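Local coordinates for protein reducing end xylose-releasing exo-oligoxylanase (Paenibacillus barengoltzii G22, PDB 5YXT) that probably hydrolyses short xylo-oligosaccharides by cutting xylose from their reducing ends, acting as a family 8 glycoside hydrolase in xylan breakdown, at residues E24-R29 against L343-P348; E33-L38 against V79-Q84; E69-G74 against K92-Y97; D85-I90 against L134-A139. All coordinates share one frame; numbering follows the deposited sequence.

Contact 1. Residues E24-R29 against L343-P348; sequences EEAIQR and LFWNTP
W345 lays the edge of its six-membered ring against the backbone of A26 and I27, and this one indole makes up the whole side of the contact that comes from 343-348. The carbonyl oxygen A26 O lies 3.6 Å from W345 CH2, near the ring plane, so the helix meets the rim of the indole and not a face. One residue further on, I27 CA stands 4.0 Å from W345 CH2, again at the edge. The side chains add looser apolar touches: A26 CB is 4.2 Å from W345 CZ2, and I27 CG1 passes 4.3 Å from W345 CH2. The indole can span the gap because CG is anti to the backbone N of W345 (chi1 178°), which sends the ring away from its own helix; the nearest CA atoms, I27 and W345, are still 9.4 Å apart. R30, the residue right after this segment, makes a cation-pi contact with this ring and also donates from NH1 to W345 O, so the tryptophan is held at ring and backbone. Behind it the helix ends: N346 leaves helical geometry, and T347 OG1 turns back to donate to L343 O at 2.6 Å, from above the carbonyl plane. In the (alpha/alpha)6 barrel expected of family 8, the contact joins the start of helix 24-40 to the C-terminal end of helix 335-345, far away in sequence. L17 of helix 16-20 touches both I27 and W345, while F344, on a different side of its helix, packs on helices 318-327 and 355-369.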
# COMPACT_ATOMS: atom_id res chain seq x y z
N GLU C 24 -7.47 -10.54 23.10
CA GLU C 24 -8.49 -9.89 23.92
C GLU C 24 -7.99 -9.71 25.35
O GLU C 24 -8.13 -8.63 25.93
CB GLU C 24 -9.78 -10.71 23.92
CG GLU C 24 -10.10 -11.34 22.57
CD GLU C 24 -11.27 -10.67 21.90
OE1 GLU C 24 -11.69 -11.16 20.82
OE2 GLU C 24 -11.78 -9.67 22.45
N GLU C 25 -7.38 -10.76 25.91
CA GLU C 25 -6.82 -10.67 27.26
C GLU C 25 -5.75 -9.59 27.35
O GLU C 25 -5.75 -8.78 28.28
N ALA C 26 -4.80 -9.57 26.40
CA ALA C 26 -3.74 -8.57 26.45
C ALA C 26 -4.30 -7.16 26.28
O ALA C 26 -3.75 -6.20 26.84
CB ALA C 26 -2.69 -8.84 25.38
N ILE C 27 -5.36 -7.01 25.50
CA ILE C 27 -5.97 -5.69 25.32
C ILE C 27 -6.53 -5.19 26.65
O ILE C 27 -6.26 -4.05 27.07
CB ILE C 27 -7.06 -5.76 24.23
CG1 ILE C 27 -6.43 -6.02 22.87
CG2 ILE C 27 -7.88 -4.48 24.19
CD1 ILE C 27 -7.38 -6.68 21.89
N GLN C 28 -7.28 -6.04 27.35
CA GLN C 28 -7.84 -5.67 28.65
C GLN C 28 -6.75 -5.32 29.65
O GLN C 28 -6.90 -4.37 30.43
CB GLN C 28 -8.71 -6.82 29.18
CG GLN C 28 -10.13 -6.82 28.65
CD GLN C 28 -10.88 -5.55 29.01
OE1 GLN C 28 -11.59 -4.97 28.19
NE2 GLN C 28 -10.72 -5.10 30.26
N ARG C 29 -5.65 -6.09 29.67
CA ARG C 29 -4.58 -5.81 30.61
C ARG C 29 -3.89 -4.49 30.29
O ARG C 29 -3.54 -3.73 31.19
CB ARG C 29 -3.56 -6.96 30.62
N LEU C 343 2.28 0.64 15.81
CA LEU C 343 3.19 1.58 16.46
C LEU C 343 2.66 1.99 17.82
O LEU C 343 3.37 1.94 18.83
CB LEU C 343 3.42 2.79 15.56
CG LEU C 343 4.30 3.92 16.10
CD1 LEU C 343 5.75 3.48 16.24
CD2 LEU C 343 4.19 5.12 15.15
N PHE C 344 1.38 2.37 17.88
CA PHE C 344 0.79 2.77 19.15
C PHE C 344 0.81 1.63 20.16
O PHE C 344 1.12 1.84 21.34
CB PHE C 344 -0.64 3.26 18.93
CG PHE C 344 -1.41 3.45 20.20
CD1 PHE C 344 -1.06 4.45 21.10
CD2 PHE C 344 -2.48 2.61 20.50
CE1 PHE C 344 -1.79 4.63 22.29
CE2 PHE C 344 -3.21 2.77 21.69
CZ PHE C 344 -2.85 3.77 22.59
N TRP C 345 0.46 0.42 19.72
CA TRP C 345 0.46 -0.72 20.63
C TRP C 345 1.83 -0.92 21.26
O TRP C 345 1.94 -1.28 22.44
CB TRP C 345 -0.00 -1.99 19.91
CG TRP C 345 0.02 -3.22 20.78
CD1 TRP C 345 0.96 -4.21 20.78
CD2 TRP C 345 -0.95 -3.60 21.76
NE1 TRP C 345 0.65 -5.16 21.71
CE2 TRP C 345 -0.52 -4.81 22.33
CE3 TRP C 345 -2.14 -3.02 22.22
CZ2 TRP C 345 -1.23 -5.46 23.33
CZ3 TRP C 345 -2.84 -3.66 23.23
CH2 TRP C 345 -2.39 -4.87 23.77
N ASN C 346 2.89 -0.66 20.49
CA ASN C 346 4.25 -0.86 20.97
C ASN C 346 4.88 0.41 21.56
O ASN C 346 6.10 0.49 21.66
CB ASN C 346 5.12 -1.44 19.85
CG ASN C 346 4.74 -2.88 19.55
OD1 ASN C 346 5.13 -3.79 20.27
ND2 ASN C 346 3.96 -3.08 18.49
N THR C 347 4.05 1.37 21.97
CA THR C 347 4.53 2.63 22.53
C THR C 347 4.06 2.71 23.98
O THR C 347 2.85 2.62 24.23
CB THR C 347 4.00 3.82 21.74
OG1 THR C 347 4.47 3.75 20.40
CG2 THR C 347 4.48 5.17 22.36
N PRO C 348 4.97 2.85 24.94
CA PRO C 348 4.55 2.95 26.35
C PRO C 348 4.05 4.36 26.66
O PRO C 348 4.39 5.32 25.97
CB PRO C 348 5.84 2.64 27.11
CG PRO C 348 6.93 3.17 26.19
CD PRO C 348 6.43 2.91 24.79

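Contact 2. Residues E33-L38 against V79-Q84; sequences ETWEQL and VQYDRQ
NE1 of W35 gives its N-H to OE1 of E40, one helical turn and a little more along, and has R83 close beside it as well. R83 NE is 3.1 Å from W35 NE1, but both are donors, so this is proximity and not a bond. An offset stack and a cation-pi contact combine here, in the (alpha/alpha)6 barrel expected of family 8: the loop between helices 68-80 and 84-98 sets Y81 and R83 over the same face of the W35 indole. Y81 forms an offset stack on the five-membered ring, with centroids 4.4 Å apart and planes inclined at 18°. The closest atoms are W35 CG and Y81 CE2, at 3.4 Å. W35 CB lies over the face of the phenol, 4.1 Å from the centroid of the Y81 ring, and adds a CH-pi contact. With CG anti to the backbone N (chi1 175°), the indole reaches out from helix 24-40 toward the turn. R83 comes in beside Y81, its chain bent at chi2. CD rests above the rim of the indole, 3.3 Å from W35 CZ2, and the guanidinium stands almost upright on the indole, the two planes 82° apart. Its cation-pi contact with the five-membered ring is off-centre. F39 also stacks on W35, and E40 touches R83 too, so helix 24-40 supplies ring and carboxylate alike. The guanidinium is flanked by the phenol: Y81 CE2 sits 3.3 Å above the guanidinium plane of R83, over its centre.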
# COMPACT_ATOMS: atom_id res chain seq x y z
N GLU C 33 -3.71 -1.59 32.95
CA GLU C 33 -2.40 -1.11 33.37
C GLU C 33 -2.23 0.38 33.06
O GLU C 33 -1.61 1.12 33.83
CB GLU C 33 -1.28 -1.92 32.70
CG GLU C 33 -1.06 -3.31 33.27
CD GLU C 33 -0.21 -4.18 32.36
OE1 GLU C 33 0.01 -3.78 31.19
OE2 GLU C 33 0.26 -5.26 32.81
N THR C 34 -2.79 0.83 31.93
CA THR C 34 -2.71 2.24 31.58
C THR C 34 -3.52 3.09 32.55
O THR C 34 -3.04 4.13 33.02
CB THR C 34 -3.21 2.45 30.16
OG1 THR C 34 -2.41 1.69 29.26
CG2 THR C 34 -3.13 3.93 29.79
N TRP C 35 -4.76 2.69 32.85
CA TRP C 35 -5.53 3.38 33.86
C TRP C 35 -4.73 3.53 35.15
O TRP C 35 -4.60 4.63 35.71
CB TRP C 35 -6.86 2.66 34.14
CG TRP C 35 -7.60 3.31 35.25
CD1 TRP C 35 -7.59 2.94 36.56
CD2 TRP C 35 -8.42 4.49 35.17
NE1 TRP C 35 -8.35 3.81 37.31
CE2 TRP C 35 -8.88 4.76 36.48
CE3 TRP C 35 -8.81 5.33 34.12
CZ2 TRP C 35 -9.71 5.85 36.76
CZ3 TRP C 35 -9.65 6.41 34.41
CH2 TRP C 35 -10.08 6.66 35.72
N GLU C 36 -4.14 2.44 35.63
CA GLU C 36 -3.46 2.49 36.92
C GLU C 36 -2.27 3.45 36.89
O GLU C 36 -2.08 4.24 37.82
CB GLU C 36 -3.07 1.09 37.36
CG GLU C 36 -4.31 0.21 37.57
CD GLU C 36 -4.03 -1.16 38.15
OE1 GLU C 36 -4.19 -2.16 37.41
OE2 GLU C 36 -3.68 -1.25 39.35
N GLN C 37 -1.48 3.42 35.80
CA GLN C 37 -0.33 4.32 35.70
C GLN C 37 -0.74 5.78 35.70
O GLN C 37 0.01 6.64 36.18
CB GLN C 37 0.47 4.01 34.42
CG GLN C 37 1.17 2.66 34.40
CD GLN C 37 2.19 2.56 33.27
OE1 GLN C 37 1.89 2.07 32.19
NE2 GLN C 37 3.40 3.03 33.53
N LEU C 38 -1.91 6.10 35.15
CA LEU C 38 -2.32 7.48 34.99
C LEU C 38 -3.13 8.00 36.17
O LEU C 38 -3.04 9.20 36.50
CB LEU C 38 -3.16 7.63 33.71
CG LEU C 38 -2.40 7.86 32.39
CD1 LEU C 38 -1.25 6.91 32.22
CD2 LEU C 38 -3.34 7.80 31.18
N VAL C 79 -15.80 8.43 33.30
CA VAL C 79 -17.12 7.88 33.01
C VAL C 79 -17.03 6.74 32.00
O VAL C 79 -17.80 5.78 32.07
CB VAL C 79 -18.10 8.99 32.58
CG1 VAL C 79 -17.63 9.68 31.31
CG2 VAL C 79 -19.55 8.45 32.44
N GLN C 80 -16.09 6.80 31.06
CA GLN C 80 -15.93 5.67 30.14
C GLN C 80 -15.41 4.43 30.86
O GLN C 80 -15.83 3.31 30.57
CB GLN C 80 -15.00 6.05 28.99
CG GLN C 80 -15.58 7.09 28.03
CD GLN C 80 -16.83 6.62 27.33
OE1 GLN C 80 -17.08 5.43 27.21
NE2 GLN C 80 -17.64 7.57 26.86
N TYR C 81 -14.51 4.62 31.81
CA TYR C 81 -13.91 3.53 32.57
C TYR C 81 -14.69 3.15 33.83
O TYR C 81 -14.27 2.24 34.55
CB TYR C 81 -12.46 3.90 32.94
CG TYR C 81 -11.59 2.70 33.22
CD1 TYR C 81 -11.20 1.84 32.21
CD2 TYR C 81 -11.15 2.43 34.51
CE1 TYR C 81 -10.41 0.74 32.47
CE2 TYR C 81 -10.35 1.34 34.78
CZ TYR C 81 -9.99 0.50 33.77
OH TYR C 81 -9.19 -0.58 34.06
N ASP C 82 -15.81 3.83 34.11
CA ASP C 82 -16.73 3.47 35.20
C ASP C 82 -16.08 3.65 36.58
O ASP C 82 -16.06 2.74 37.40
CB ASP C 82 -17.25 2.04 35.04
CG ASP C 82 -18.54 1.80 35.78
OD1 ASP C 82 -19.08 2.77 36.37
OD2 ASP C 82 -19.01 0.64 35.80
N ARG C 83 -15.54 4.85 36.82
CA ARG C 83 -15.05 5.20 38.16
C ARG C 83 -15.67 6.53 38.57
O ARG C 83 -15.12 7.61 38.32
CB ARG C 83 -13.54 5.23 38.22
CG ARG C 83 -12.98 3.84 38.53
CD ARG C 83 -11.83 3.52 37.62
NE ARG C 83 -11.00 2.36 38.01
CZ ARG C 83 -11.37 1.07 37.92
NH1 ARG C 83 -12.56 0.73 37.42
NH2 ARG C 83 -10.51 0.12 38.30
N GLN C 84 -16.83 6.43 39.22
CA GLN C 84 -17.56 7.62 39.64
C GLN C 84 -16.81 8.40 40.70
O GLN C 84 -16.92 9.63 40.76
CB GLN C 84 -18.95 7.22 40.16
CG GLN C 84 -19.87 8.41 40.38
CD GLN C 84 -21.28 7.98 40.70
OE1 GLN C 84 -22.21 8.79 40.70
NE2 GLN C 84 -21.45 6.70 40.99

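Contact 3. Residues E69-G74 against K92-Y97; sequences EGMSYG and KWTVTY
Two successive antiparallel helices, 68-80 and 84-98, form a helical hairpin within the mainly helical (alpha/alpha)6 barrel expected of family 8, and here M71 of the first meets W93 and T94 of the second. The terminal methyl of M71 does most of the bridging. M71 CE ends 3.5 Å from W93 CE3 and also lies 3.7 Å from W93 CB, so the methyl group settles where the tryptophan side chain joins its ring, approaching the indole obliquely. The methionine chain and the indole side chain cross at about a right angle. Bends at chi2 and chi3 (-58° and -109°) kink the chain but still carry M71 CE across, within 3.7 Å of T94 OG1. M71 CB also passes T94 OG1, at 3.8 Å, so the threonine hydroxyl runs alongside the base of the methionine. That hydroxyl is not left without a partner in this apolar setting, since T94 OG1 is hydrogen-bonded to I90 O one turn earlier in its own helix. W93 is steadied from behind by Y97, whose CD1 stands 3.5 Å above the indole plane of W93, over its centre. Backbones come near, the CA atoms of M71 and T94 being 7.3 Å apart. F132 of helix 126-143 touches both M71 and T94, while strand 55-60 packs Y57 against M71 and W93 and sets M55 beside W93, so the hairpin is wedged between that helix and the sheet.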
# COMPACT_ATOMS: atom_id res chain seq x y z
N GLU C 69 -9.35 21.77 29.97
CA GLU C 69 -9.12 20.69 29.01
C GLU C 69 -8.85 19.38 29.73
O GLU C 69 -9.59 18.40 29.56
CB GLU C 69 -7.94 21.01 28.09
CG GLU C 69 -8.25 20.93 26.61
CD GLU C 69 -7.03 21.28 25.73
OE1 GLU C 69 -5.95 20.64 25.83
OE2 GLU C 69 -7.15 22.25 24.94
N GLY C 70 -7.82 19.36 30.57
CA GLY C 70 -7.47 18.15 31.29
C GLY C 70 -8.54 17.70 32.27
O GLY C 70 -8.82 16.51 32.39
N MET C 71 -9.16 18.65 32.98
CA MET C 71 -10.22 18.27 33.91
C MET C 71 -11.37 17.60 33.17
O MET C 71 -11.89 16.56 33.61
CB MET C 71 -10.72 19.50 34.66
CG MET C 71 -9.71 20.09 35.62
SD MET C 71 -9.16 18.92 36.86
CE MET C 71 -9.93 19.56 38.35
N SER C 72 -11.78 18.18 32.04
CA SER C 72 -12.88 17.58 31.29
C SER C 72 -12.47 16.26 30.65
O SER C 72 -13.29 15.34 30.56
CB SER C 72 -13.38 18.57 30.24
OG SER C 72 -12.41 18.78 29.24
N TYR C 73 -11.21 16.15 30.20
CA TYR C 73 -10.71 14.86 29.72
C TYR C 73 -10.77 13.82 30.83
O TYR C 73 -11.12 12.66 30.58
CB TYR C 73 -9.27 14.99 29.24
CG TYR C 73 -9.05 15.60 27.89
CD1 TYR C 73 -10.11 15.89 27.05
CD2 TYR C 73 -7.77 15.88 27.45
CE1 TYR C 73 -9.90 16.45 25.79
CE2 TYR C 73 -7.54 16.44 26.20
CZ TYR C 73 -8.62 16.72 25.38
OH TYR C 73 -8.40 17.26 24.14
N GLY C 74 -10.35 14.21 32.03
CA GLY C 74 -10.37 13.28 33.14
C GLY C 74 -11.77 12.79 33.45
O GLY C 74 -11.98 11.60 33.73
N LYS C 92 -15.87 18.07 41.39
CA LYS C 92 -15.98 18.90 42.59
C LYS C 92 -14.93 20.00 42.59
O LYS C 92 -15.25 21.17 42.86
CB LYS C 92 -15.86 18.04 43.85
CG LYS C 92 -16.17 18.80 45.16
CD LYS C 92 -17.31 19.79 44.98
CE LYS C 92 -18.10 20.01 46.27
NZ LYS C 92 -19.09 21.14 46.13
N TRP C 93 -13.67 19.65 42.32
CA TRP C 93 -12.63 20.67 42.19
C TRP C 93 -13.02 21.71 41.15
O TRP C 93 -12.81 22.92 41.35
CB TRP C 93 -11.31 19.99 41.80
CG TRP C 93 -10.05 20.73 42.17
CD1 TRP C 93 -9.25 20.47 43.25
CD2 TRP C 93 -9.42 21.79 41.44
NE1 TRP C 93 -8.17 21.33 43.24
CE2 TRP C 93 -8.25 22.14 42.14
CE3 TRP C 93 -9.74 22.49 40.28
CZ2 TRP C 93 -7.40 23.15 41.71
CZ3 TRP C 93 -8.90 23.48 39.85
CH2 TRP C 93 -7.74 23.81 40.56
N THR C 94 -13.59 21.25 40.04
CA THR C 94 -13.93 22.13 38.93
C THR C 94 -14.96 23.16 39.33
O THR C 94 -14.78 24.36 39.09
CB THR C 94 -14.41 21.28 37.74
OG1 THR C 94 -13.34 20.43 37.31
CG2 THR C 94 -14.85 22.17 36.58
N VAL C 95 -16.03 22.73 39.98
CA VAL C 95 -17.07 23.67 40.38
C VAL C 95 -16.57 24.62 41.45
O VAL C 95 -16.92 25.81 41.46
CB VAL C 95 -18.32 22.89 40.84
CG1 VAL C 95 -19.39 23.86 41.36
CG2 VAL C 95 -18.86 22.05 39.68
N THR C 96 -15.72 24.14 42.36
CA THR C 96 -15.35 24.96 43.51
C THR C 96 -14.37 26.06 43.14
O THR C 96 -14.44 27.16 43.71
CB THR C 96 -14.77 24.10 44.63
OG1 THR C 96 -13.56 23.49 44.19
CG2 THR C 96 -15.75 23.03 45.04
N TYR C 97 -13.48 25.81 42.18
CA TYR C 97 -12.40 26.74 41.88
C TYR C 97 -12.45 27.32 40.48
O TYR C 97 -11.92 28.41 40.27
CB TYR C 97 -11.04 26.04 42.06
CG TYR C 97 -10.74 25.63 43.48
CD1 TYR C 97 -10.55 24.29 43.81
CD2 TYR C 97 -10.61 26.58 44.49
CE1 TYR C 97 -10.26 23.91 45.11
CE2 TYR C 97 -10.32 26.20 45.80
CZ TYR C 97 -10.14 24.87 46.10
OH TYR C 97 -9.85 24.48 47.38

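Contact 4. Residues D85-I90 against L134-A139; sequences DVFDRI and LALLFA
F87 has its CG anti to the backbone N (chi1 -173°), which extends the phenyl ring straight across to A135, L136 and A139; L136, with CG anti to the carbonyl carbon (chi1 -75°), brings CD2 to the ring edge. The ring tip is where most touches gather. A139 CB lies over one face, 4.0 Å from the centroid of the F87 ring in a CH-pi contact, and its closest atom is F87 CZ at 3.5 Å. At the edge, close to the ring plane, L136 CD2 stands 4.0 Å from F87 CZ. A135 approaches through its side chain and its backbone: A135 CB is 4.0 Å from F87 CE2, and A135 O is 3.8 Å from F87 CE2 in an oblique position. Residues 135 and 139, one turn apart, thus offer the ring two small methyl groups, with L136 CD2 at the ring edge beside them. In the (alpha/alpha)6 barrel expected of glycoside hydrolase family 8, this is a helix-to-helix contact bridged by a single aromatic. The axes of 85-90 and 134-139 come no closer than 12.1 Å and run at 136° to each other, a separation that an alanine-bearing face can meet because the phenylalanine reaches so far. W143 and Y152 both contact F87 edge-to-face, and M75 of helix 68-80 touches it too. On the same helix as F87, D88 turns its carboxylate to R146 in a salt bridge through OD2, while OD1 is hydrogen-bonded to the hydroxyl of Y152.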
# COMPACT_ATOMS: atom_id res chain seq x y z
N ASP C 85 -16.05 7.71 41.56
CA ASP C 85 -15.31 8.41 42.60
C ASP C 85 -14.31 9.39 42.00
O ASP C 85 -14.23 10.54 42.44
CB ASP C 85 -14.62 7.40 43.53
CG ASP C 85 -13.73 6.41 42.79
OD1 ASP C 85 -14.07 5.99 41.64
OD2 ASP C 85 -12.68 6.03 43.36
N VAL C 86 -13.55 8.97 40.99
CA VAL C 86 -12.62 9.89 40.33
C VAL C 86 -13.39 11.00 39.61
O VAL C 86 -13.06 12.18 39.73
CB VAL C 86 -11.71 9.13 39.35
CG1 VAL C 86 -10.95 10.12 38.46
CG2 VAL C 86 -10.74 8.24 40.11
N PHE C 87 -14.44 10.63 38.89
CA PHE C 87 -15.29 11.61 38.22
C PHE C 87 -15.76 12.69 39.18
O PHE C 87 -15.61 13.89 38.90
CB PHE C 87 -16.48 10.90 37.57
CG PHE C 87 -17.33 11.81 36.71
CD1 PHE C 87 -18.22 12.69 37.28
CD2 PHE C 87 -17.22 11.78 35.32
CE1 PHE C 87 -19.00 13.54 36.49
CE2 PHE C 87 -18.00 12.61 34.53
CZ PHE C 87 -18.89 13.49 35.12
N ASP C 88 -16.31 12.29 40.33
CA ASP C 88 -16.89 13.28 41.24
C ASP C 88 -15.82 14.15 41.88
O ASP C 88 -16.03 15.35 42.09
CB ASP C 88 -17.72 12.58 42.32
CG ASP C 88 -19.08 12.13 41.80
OD1 ASP C 88 -19.43 12.48 40.66
OD2 ASP C 88 -19.80 11.42 42.54
N ARG C 89 -14.65 13.59 42.17
CA ARG C 89 -13.56 14.38 42.71
C ARG C 89 -13.13 15.47 41.74
O ARG C 89 -12.96 16.64 42.13
CB ARG C 89 -12.38 13.47 43.07
CG ARG C 89 -12.56 12.71 44.39
CD ARG C 89 -11.50 11.62 44.52
NE ARG C 89 -11.48 10.96 45.83
CZ ARG C 89 -10.86 11.43 46.91
NH1 ARG C 89 -10.91 10.74 48.05
NH2 ARG C 89 -10.22 12.60 46.87
N ILE C 90 -12.96 15.12 40.46
CA ILE C 90 -12.56 16.11 39.46
C ILE C 90 -13.65 17.17 39.31
O ILE C 90 -13.38 18.38 39.33
CB ILE C 90 -12.26 15.42 38.11
CG1 ILE C 90 -11.12 14.40 38.26
CG2 ILE C 90 -11.92 16.47 37.05
CD1 ILE C 90 -10.78 13.64 36.94
N LEU C 134 -20.72 16.65 27.66
CA LEU C 134 -20.99 15.26 27.28
C LEU C 134 -20.63 14.28 28.40
O LEU C 134 -21.35 13.29 28.61
CB LEU C 134 -20.25 14.89 25.98
CG LEU C 134 -20.78 13.61 25.33
CD1 LEU C 134 -22.29 13.71 25.02
CD2 LEU C 134 -20.01 13.17 24.06
N ALA C 135 -19.50 14.51 29.09
CA ALA C 135 -19.15 13.65 30.21
C ALA C 135 -20.24 13.64 31.28
O ALA C 135 -20.61 12.58 31.79
CB ALA C 135 -17.82 14.08 30.82
N LEU C 136 -20.78 14.82 31.61
CA LEU C 136 -21.84 14.93 32.60
C LEU C 136 -23.12 14.22 32.14
O LEU C 136 -23.80 13.58 32.95
CB LEU C 136 -22.13 16.41 32.88
CG LEU C 136 -21.08 17.13 33.75
CD1 LEU C 136 -21.18 18.64 33.59
CD2 LEU C 136 -21.19 16.70 35.24
N LEU C 137 -23.47 14.35 30.86
CA LEU C 137 -24.63 13.64 30.35
C LEU C 137 -24.43 12.13 30.42
O LEU C 137 -25.33 11.39 30.83
CB LEU C 137 -24.93 14.07 28.91
CG LEU C 137 -25.57 15.46 28.77
CD1 LEU C 137 -25.44 15.97 27.35
CD2 LEU C 137 -27.03 15.41 29.20
N PHE C 138 -23.23 11.66 30.03
CA PHE C 138 -22.88 10.26 30.20
C PHE C 138 -22.92 9.86 31.67
O PHE C 138 -23.36 8.75 32.00
CB PHE C 138 -21.48 9.97 29.63
CG PHE C 138 -21.41 9.94 28.12
CD1 PHE C 138 -22.57 9.84 27.35
CD2 PHE C 138 -20.18 9.99 27.47
CE1 PHE C 138 -22.50 9.81 25.94
CE2 PHE C 138 -20.11 9.96 26.08
CZ PHE C 138 -21.29 9.87 25.32
N ALA C 139 -22.44 10.72 32.56
CA ALA C 139 -22.48 10.38 33.98
C ALA C 139 -23.92 10.28 34.46
O ALA C 139 -24.26 9.38 35.23
CB ALA C 139 -21.70 11.42 34.80

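In the fold
Contact 1 opens on helix 24-40 near the N terminus and closes 314 residues later at the end of helix 335-345, so the other three nest inside its loop. Contact 2 starts further along the same helix 24-40 and closes at the turn after helix 68-80. Contact 3 opens within that loop and closes beyond it, crossing contact 2, and it crosses contact 4 as well through their shared helix 84-98. Contact 4 opens just after contact 2 closes and carries the chain on to helix 126-143. Contacts 3 and 4 lie about 9 Å apart between centres, with I90 packed against M71 and G74; V79 joins contacts 2 and 4.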